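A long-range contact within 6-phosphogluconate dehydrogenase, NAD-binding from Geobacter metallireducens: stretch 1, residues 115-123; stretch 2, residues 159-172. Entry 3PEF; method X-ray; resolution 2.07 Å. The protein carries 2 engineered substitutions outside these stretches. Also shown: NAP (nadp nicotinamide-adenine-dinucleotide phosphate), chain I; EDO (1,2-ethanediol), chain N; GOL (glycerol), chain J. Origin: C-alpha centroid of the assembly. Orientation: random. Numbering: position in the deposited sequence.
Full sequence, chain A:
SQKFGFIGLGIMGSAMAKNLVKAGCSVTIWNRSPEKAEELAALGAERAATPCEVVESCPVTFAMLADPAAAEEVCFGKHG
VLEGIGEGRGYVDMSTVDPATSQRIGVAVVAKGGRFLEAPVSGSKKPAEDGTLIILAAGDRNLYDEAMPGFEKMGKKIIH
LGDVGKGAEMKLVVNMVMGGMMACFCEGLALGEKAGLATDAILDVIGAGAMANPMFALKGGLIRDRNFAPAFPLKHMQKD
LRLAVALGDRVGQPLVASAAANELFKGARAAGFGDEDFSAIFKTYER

Stretch 1, residues 115-123: RFLEAPVSG
Stretch 2 (159-172) IHLGDVGKGAEMKL

How do the two backbones lie against each other? Stretch 1 runs as a strand from R115 to E118, turns through A119 (phi/psi -150/70) and P120 (-66/163), and is extended again at V121 and S122. Stretch 2 leaves a strand at I159 and H160, loops through L161 to G165, and enters a helix at K166 that continues past L172. Strand 115-118 and the helix run nearly parallel, at 16° between their N-to-C directions, with axes 9.3 Å apart at closest approach. In register, E118 CA lies 6.4 Å from V164 CA, and P120 CA lies 6.6 Å from K171 CA.

Why does E118 reach the start of the helix? Its CA-to-CB bond points toward stretch 2, and chi1 p (66°) with chi2 t (177°) and chi3 170° extends the carboxylate to the first turn, where backbone NH groups have no preceding helical carbonyls to bind. E118 OE1 accepts hydrogen bonds from G165 N at 2.6 Å and A168 N at 3.1 Å, while G167 N lies 2.9 Å from the same OE1. E118 OE2 packs 3.4 Å from A168 CB. Glycine suits this site: G165, at the N-cap position, has phi/psi 117/-35, which would jam a CB against the preceding carbonyl, and an ideal CB on G167 would clash with E118 OE1 at 3.0 Å.

What fills the space around this polar centre? F116, with chi1 t (180°) and chi2 81°, starts sideways, but its ring end comes nearer, so that F116 CE2 meets V164 CG1 at 3.9 Å, an apolar contact at the ring edge. V164 is also t (-177°), which places V164 CG1 4.1 Å from E118 CD. L117 points away at CB, yet L117 CD2 returns to 4.4 Å from H160 CD2, on a ring at chi1 t, chi2 -82°; L117 chi1 (-142°) and chi2 (-138°) lie between wells.

How is the far end of the contact fastened? P120, its ring C-gamma endo, points toward the helix, with P120 CG 3.5 Å from G167 O and 3.8 Å from K171 CB. K171 also points toward stretch 1; its chi values t, p, t, t (174°, 58°, 174°, 173°) put a single bend at chi2 and carry the amine past the proline. There K171 NZ donates to V121 O at 2.7 Å. K171 NZ also donates to glycerol O1 at 2.6 Å. V121 is m (-50°) with its CB directed away, and its backbone carbonyl makes the contact.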

# COMPACT_ATOMS: atom_id res chain seq x y z
N ARG A 115 33.66 6.11 -26.24
CA ARG A 115 33.72 6.06 -24.77
C ARG A 115 32.37 6.47 -24.19
O ARG A 115 31.63 7.25 -24.79
CB ARG A 115 34.85 6.94 -24.25
CG ARG A 115 36.26 6.39 -24.61
CD ARG A 115 37.38 7.37 -24.25
NE ARG A 115 37.13 8.68 -24.84
CZ ARG A 115 37.49 9.83 -24.28
NH1 ARG A 115 38.13 9.84 -23.12
NH2 ARG A 115 37.20 10.98 -24.89
N PHE A 116 32.03 5.93 -23.02
CA PHE A 116 30.70 6.18 -22.45
C PHE A 116 30.69 6.54 -20.96
O PHE A 116 31.44 5.96 -20.18
CB PHE A 116 29.78 5.00 -22.68
CG PHE A 116 28.41 5.19 -22.12
CD1 PHE A 116 27.47 5.94 -22.80
CD2 PHE A 116 28.07 4.66 -20.89
CE1 PHE A 116 26.21 6.13 -22.27
CE2 PHE A 116 26.82 4.84 -20.36
CZ PHE A 116 25.88 5.57 -21.06
N LEU A 117 29.82 7.48 -20.60
CA LEU A 117 29.66 7.98 -19.24
C LEU A 117 28.16 8.18 -19.05
O LEU A 117 27.52 8.78 -19.90
CB LEU A 117 30.32 9.36 -19.12
CG LEU A 117 31.14 9.97 -17.95
CD1 LEU A 117 30.76 11.43 -17.71
CD2 LEU A 117 31.16 9.18 -16.63
N GLU A 118 27.59 7.67 -17.97
CA GLU A 118 26.22 8.08 -17.65
C GLU A 118 26.34 9.23 -16.69
O GLU A 118 27.23 9.24 -15.86
CB GLU A 118 25.42 6.96 -17.00
CG GLU A 118 25.92 6.55 -15.63
CD GLU A 118 25.04 5.49 -15.00
OE1 GLU A 118 25.43 4.93 -13.95
OE2 GLU A 118 23.95 5.20 -15.54
N ALA A 119 25.46 10.23 -16.80
CA ALA A 119 25.46 11.30 -15.81
C ALA A 119 24.08 11.90 -15.61
O ALA A 119 23.84 13.04 -16.00
CB ALA A 119 26.50 12.38 -16.18
N PRO A 120 23.16 11.14 -14.99
CA PRO A 120 21.84 11.69 -14.68
C PRO A 120 21.99 12.80 -13.65
O PRO A 120 23.03 12.88 -12.99
CB PRO A 120 21.09 10.50 -14.07
CG PRO A 120 22.20 9.70 -13.41
CD PRO A 120 23.37 9.82 -14.37
N VAL A 121 20.97 13.64 -13.52
CA VAL A 121 21.09 14.83 -12.68
C VAL A 121 19.99 14.94 -11.64
O VAL A 121 18.90 14.38 -11.80
CB VAL A 121 21.11 16.15 -13.52
CG1 VAL A 121 22.10 16.05 -14.64
CG2 VAL A 121 19.72 16.47 -14.09
N SER A 122 20.29 15.68 -10.58
CA SER A 122 19.29 16.04 -9.59
C SER A 122 19.07 17.56 -9.68
O SER A 122 20.03 18.32 -9.82
CB SER A 122 19.75 15.59 -8.19
OG SER A 122 18.81 15.96 -7.19
N GLY A 123 17.82 18.00 -9.65
CA GLY A 123 17.49 19.41 -9.83
C GLY A 123 16.60 19.56 -11.06
O GLY A 123 16.79 18.85 -12.04
N ILE A 159 29.94 14.92 -9.30
CA ILE A 159 30.63 13.82 -8.62
C ILE A 159 30.73 12.59 -9.50
O ILE A 159 30.00 12.46 -10.49
CB ILE A 159 29.91 13.42 -7.32
CG1 ILE A 159 28.52 12.86 -7.63
CG2 ILE A 159 29.79 14.61 -6.38
CD1 ILE A 159 27.89 12.13 -6.46
N HIS A 160 31.63 11.69 -9.14
CA HIS A 160 31.82 10.47 -9.90
C HIS A 160 31.63 9.28 -8.97
O HIS A 160 32.26 9.21 -7.92
CB HIS A 160 33.22 10.46 -10.54
CG HIS A 160 33.46 9.31 -11.47
ND1 HIS A 160 33.82 8.06 -11.03
CD2 HIS A 160 33.39 9.23 -12.82
CE1 HIS A 160 33.97 7.26 -12.07
NE2 HIS A 160 33.71 7.94 -13.17
N LEU A 161 30.76 8.34 -9.34
CA LEU A 161 30.29 7.32 -8.40
C LEU A 161 30.77 5.91 -8.69
O LEU A 161 30.33 4.96 -8.05
CB LEU A 161 28.76 7.32 -8.37
CG LEU A 161 28.14 8.62 -7.84
CD1 LEU A 161 26.66 8.72 -8.20
CD2 LEU A 161 28.34 8.69 -6.33
N GLY A 162 31.66 5.77 -9.67
CA GLY A 162 32.24 4.48 -9.98
C GLY A 162 31.86 4.01 -11.37
O GLY A 162 31.76 4.81 -12.29
N ASP A 163 31.64 2.71 -11.51
CA ASP A 163 31.32 2.11 -12.81
C ASP A 163 29.89 2.44 -13.27
O ASP A 163 29.02 2.77 -12.46
CB ASP A 163 31.49 0.60 -12.75
CG ASP A 163 32.90 0.19 -12.40
OD1 ASP A 163 33.84 0.91 -12.79
OD2 ASP A 163 33.07 -0.87 -11.75
N VAL A 164 29.64 2.30 -14.57
CA VAL A 164 28.32 2.57 -15.13
C VAL A 164 27.28 1.79 -14.37
O VAL A 164 27.46 0.60 -14.10
CB VAL A 164 28.25 2.19 -16.63
CG1 VAL A 164 26.86 2.56 -17.21
CG2 VAL A 164 29.37 2.88 -17.40
N GLY A 165 26.19 2.46 -14.00
CA GLY A 165 25.14 1.80 -13.25
C GLY A 165 24.98 2.42 -11.88
O GLY A 165 23.85 2.52 -11.38
N LYS A 166 26.09 2.85 -11.29
CA LYS A 166 26.09 3.48 -9.97
C LYS A 166 25.38 4.84 -10.01
O LYS A 166 24.65 5.19 -9.09
CB LYS A 166 27.52 3.65 -9.44
CG LYS A 166 28.18 2.36 -8.95
CD LYS A 166 27.75 2.02 -7.53
CE LYS A 166 28.07 0.57 -7.14
NZ LYS A 166 26.89 -0.34 -7.34
N GLY A 167 25.60 5.59 -11.08
CA GLY A 167 24.90 6.84 -11.27
C GLY A 167 23.39 6.66 -11.40
O GLY A 167 22.61 7.38 -10.77
N ALA A 168 22.99 5.72 -12.25
CA ALA A 168 21.57 5.40 -12.45
C ALA A 168 20.93 4.98 -11.14
O ALA A 168 19.84 5.44 -10.81
CB ALA A 168 21.38 4.30 -13.51
N GLU A 169 21.62 4.12 -10.39
CA GLU A 169 21.12 3.65 -9.11
C GLU A 169 20.95 4.78 -8.11
O GLU A 169 19.95 4.86 -7.40
CB GLU A 169 22.03 2.54 -8.55
CG GLU A 169 21.86 1.25 -9.33
CD GLU A 169 22.97 0.25 -9.08
OE1 GLU A 169 24.07 0.68 -8.68
OE2 GLU A 169 22.73 -0.96 -9.30
N MET A 170 21.92 5.69 -8.06
CA MET A 170 21.82 6.82 -7.16
C MET A 170 20.63 7.69 -7.53
O MET A 170 19.85 8.11 -6.68
CB MET A 170 23.09 7.66 -7.22
CG MET A 170 23.00 8.93 -6.39
SD MET A 170 23.02 8.62 -4.61
CE MET A 170 24.69 7.94 -4.39
N LYS A 171 20.52 7.99 -8.82
CA LYS A 171 19.42 8.80 -9.32
C LYS A 171 18.07 8.19 -8.94
O LYS A 171 17.18 8.88 -8.45
CB LYS A 171 19.52 8.98 -10.84
CG LYS A 171 18.32 9.70 -11.45
CD LYS A 171 18.14 11.08 -10.82
CE LYS A 171 17.04 11.83 -11.56
NZ LYS A 171 16.69 13.11 -10.90
N LEU A 172 17.92 6.88 -9.18
CA LEU A 172 16.65 6.21 -8.87
C LEU A 172 16.34 6.21 -7.36
O LEU A 172 15.20 6.43 -6.95
CB LEU A 172 16.65 4.80 -9.43
CG LEU A 172 16.68 4.72 -10.96
CD1 LEU A 172 16.60 3.28 -11.41
CD2 LEU A 172 15.50 5.54 -11.54
PA NAP I . 10.77 16.27 -21.60
O1A NAP I . 9.49 15.53 -21.77
O2A NAP I . 10.66 17.74 -21.65
O5B NAP I . 11.83 15.78 -22.70
C5B NAP I . 11.88 14.44 -23.10
C4B NAP I . 12.87 14.37 -24.25
O4B NAP I . 12.98 13.02 -24.66
C3B NAP I . 12.37 15.15 -25.46
O3B NAP I . 13.52 15.70 -26.07
C2B NAP I . 11.80 14.06 -26.35
O2B NAP I . 11.79 14.36 -27.72
C1B NAP I . 12.79 12.96 -26.05
N9A NAP I . 12.27 11.65 -26.48
C8A NAP I . 11.24 10.95 -25.90
N7A NAP I . 11.06 9.81 -26.60
C5A NAP I . 11.95 9.77 -27.61
C6A NAP I . 12.20 8.83 -28.59
N6A NAP I . 11.47 7.72 -28.64
N1A NAP I . 13.19 9.06 -29.51
C2A NAP I . 13.94 10.22 -29.44
N3A NAP I . 13.70 11.15 -28.45
C4A NAP I . 12.72 10.93 -27.55
O3 NAP I . 11.36 15.82 -20.19
PN NAP I . 12.64 16.31 -19.41
O1N NAP I . 12.25 16.74 -18.05
O2N NAP I . 13.46 17.22 -20.23
O5D NAP I . 13.29 14.84 -19.34
C5D NAP I . 14.57 14.50 -19.80
C4D NAP I . 15.17 13.54 -18.77
O4D NAP I . 15.59 14.21 -17.61
C3D NAP I . 14.16 12.54 -18.28
O3D NAP I . 14.87 11.33 -18.14
C2D NAP I . 13.71 13.08 -16.93
O2D NAP I . 13.29 12.03 -16.09
C1D NAP I . 15.01 13.66 -16.44
N1N NAP I . 14.95 14.73 -15.42
C2N NAP I . 13.96 15.67 -15.43
C3N NAP I . 13.95 16.70 -14.50
C7N NAP I . 12.89 17.75 -14.55
O7N NAP I . 12.65 18.45 -13.38
N7N NAP I . 12.17 18.01 -15.65
C4N NAP I . 14.96 16.78 -13.53
C5N NAP I . 15.99 15.84 -13.55
C6N NAP I . 15.98 14.83 -14.50
P2B NAP I . 10.59 15.23 -28.39
O1X NAP I . 10.62 14.89 -29.87
O2X NAP I . 9.30 14.82 -27.76
O3X NAP I . 10.83 16.69 -28.14
C1 EDO N . 31.61 2.54 -19.88
O1 EDO N . 32.53 3.38 -20.58
C2 EDO N . 31.03 1.48 -20.81
O2 EDO N . 30.28 0.56 -20.01
C1 GOL J . 13.40 15.25 -11.31
O1 GOL J . 14.49 14.38 -11.52
C2 GOL J . 13.69 16.54 -10.54
O2 GOL J . 14.90 16.53 -9.78
C3 GOL J . 12.46 16.75 -9.65
O3 GOL J . 12.24 18.08 -9.23
O HOH W 1 16.54 14.61 -7.89